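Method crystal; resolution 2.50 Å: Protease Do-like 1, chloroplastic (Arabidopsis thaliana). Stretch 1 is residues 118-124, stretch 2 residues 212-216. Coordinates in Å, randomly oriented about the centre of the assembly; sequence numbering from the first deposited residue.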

# COMPACT_ATOMS: atom_id res chain seq x y z
N PRO B 118 -10.32 45.51 -6.30
CA PRO B 118 -9.44 46.58 -6.72
C PRO B 118 -8.19 45.90 -7.25
O PRO B 118 -7.61 45.06 -6.59
CB PRO B 118 -9.18 47.32 -5.42
CG PRO B 118 -10.41 47.07 -4.62
CD PRO B 118 -10.68 45.63 -4.88
N VAL B 119 -7.78 46.24 -8.46
CA VAL B 119 -6.61 45.62 -9.05
C VAL B 119 -5.31 46.28 -8.61
O VAL B 119 -5.15 47.46 -8.78
CB VAL B 119 -6.70 45.70 -10.57
CG1 VAL B 119 -5.35 45.32 -11.19
CG2 VAL B 119 -7.84 44.80 -11.06
N GLY B 120 -4.39 45.52 -8.05
CA GLY B 120 -3.14 46.12 -7.63
C GLY B 120 -1.99 45.93 -8.59
O GLY B 120 -2.20 45.63 -9.76
N VAL B 121 -0.77 46.12 -8.09
CA VAL B 121 0.40 45.96 -8.95
C VAL B 121 1.36 44.94 -8.39
O VAL B 121 1.83 45.08 -7.27
CB VAL B 121 1.19 47.29 -9.10
CG1 VAL B 121 2.47 47.02 -9.87
CG2 VAL B 121 0.36 48.31 -9.83
N SER B 122 1.70 43.94 -9.18
CA SER B 122 2.61 42.93 -8.69
C SER B 122 4.06 43.24 -8.95
O SER B 122 4.93 42.66 -8.35
CB SER B 122 2.24 41.56 -9.26
OG SER B 122 2.55 41.42 -10.63
N ALA B 123 4.34 44.17 -9.85
CA ALA B 123 5.73 44.48 -10.15
C ALA B 123 6.53 45.03 -8.99
O ALA B 123 7.72 44.82 -8.94
CB ALA B 123 5.80 45.45 -11.32
N ASP B 124 5.90 45.73 -8.05
CA ASP B 124 6.62 46.31 -6.91
C ASP B 124 6.66 45.50 -5.61
O ASP B 124 7.11 45.99 -4.57
CB ASP B 124 6.03 47.67 -6.56
CG ASP B 124 5.99 48.59 -7.72
OD1 ASP B 124 6.92 48.51 -8.57
OD2 ASP B 124 5.04 49.40 -7.78
N ILE B 212 -0.41 33.36 -9.35
CA ILE B 212 -0.01 33.91 -10.65
C ILE B 212 -0.09 35.41 -10.35
O ILE B 212 -1.10 35.87 -9.81
CB ILE B 212 -1.02 33.58 -11.79
CG1 ILE B 212 -1.19 32.06 -11.98
CG2 ILE B 212 -0.51 34.18 -13.09
CD1 ILE B 212 0.09 31.35 -12.31
N PRO B 213 0.98 36.17 -10.68
CA PRO B 213 0.97 37.61 -10.41
C PRO B 213 -0.07 38.39 -11.21
O PRO B 213 -0.28 38.17 -12.41
CB PRO B 213 2.39 38.03 -10.72
CG PRO B 213 2.79 37.07 -11.82
CD PRO B 213 2.20 35.76 -11.40
N VAL B 214 -0.73 39.30 -10.52
CA VAL B 214 -1.76 40.14 -11.08
C VAL B 214 -1.40 40.80 -12.41
O VAL B 214 -2.22 40.87 -13.32
CB VAL B 214 -2.15 41.22 -10.07
CG1 VAL B 214 -0.96 42.12 -9.81
CG2 VAL B 214 -3.37 41.97 -10.54
N ASP B 215 -0.17 41.28 -12.54
CA ASP B 215 0.22 41.94 -13.77
C ASP B 215 0.03 41.04 -14.99
O ASP B 215 -0.53 41.47 -16.01
CB ASP B 215 1.67 42.44 -13.67
CG ASP B 215 1.80 43.63 -12.72
OD1 ASP B 215 0.78 44.04 -12.10
OD2 ASP B 215 2.93 44.16 -12.60
N THR B 216 0.46 39.78 -14.92
CA THR B 216 0.26 38.97 -16.09
C THR B 216 -1.22 38.58 -16.20
O THR B 216 -1.73 38.33 -17.29
CB THR B 216 1.26 37.74 -16.12
OG1 THR B 216 0.57 36.51 -15.93
CG2 THR B 216 2.33 37.91 -15.08

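A single carboxylate, that of Asp215 in the first turn of a helix, receives two successive backbone amides from a loop that has no regular secondary structure. Ser122 N donates to Asp215 OD1 over 3.1 Å with a nearly linear N-H...O angle of 170°, whereas Ala123 N reaches Asp215 OD2, also at 3.1 Å, through a weak bond bent to 123°. Asp215 suits the task because its CA-to-CB bond points toward the loop, and the short side chain, in the m rotamer, carries two acceptor oxygens, one for each amide.

Ser122 returns the favour. Its CA-to-CB bond points toward the other stretch, and the p rotamer places the hydroxyl where the Asp215 amide can find it: Asp215 N donates weakly to Ser122 OG at 3.3 Å. This amide lies in the first turn of the helix, two residues past the N-cap Pro213, and a proline there has no side-chain acceptor to offer it; the serine oxygen comes instead from the loop. Ser122 and Asp215 thus exchange hydrogen bonds, backbone to side chain in each direction, with Ser122 CA 5.7 Å from Asp215 CA. The hydroxyl also packs against the proline, Ser122 OG lying 3.4 Å from Pro213 CB.

Beside this polar exchange sits buried Val214, a compact branched residue that fills space without needing a polar partner for its side chain. Val214 CG1 comes within 3.3 Å of Ser122 CB and 3.7 Å of Gly120 O, while Val214 CG2 meets Val119 CG1 at 3.9 Å in an apolar contact. Gly120, also buried, contributes only backbone here. The CA-to-CB bond of Val121 points away from the helix, yet Val121 CA lies 3.7 Å from Asp215 OD1 and Val121 CG1 4.0 Å from Asp215 OD2. The whole interface buries just 269 Å², most of it on Ser122, Val214 and Asp215.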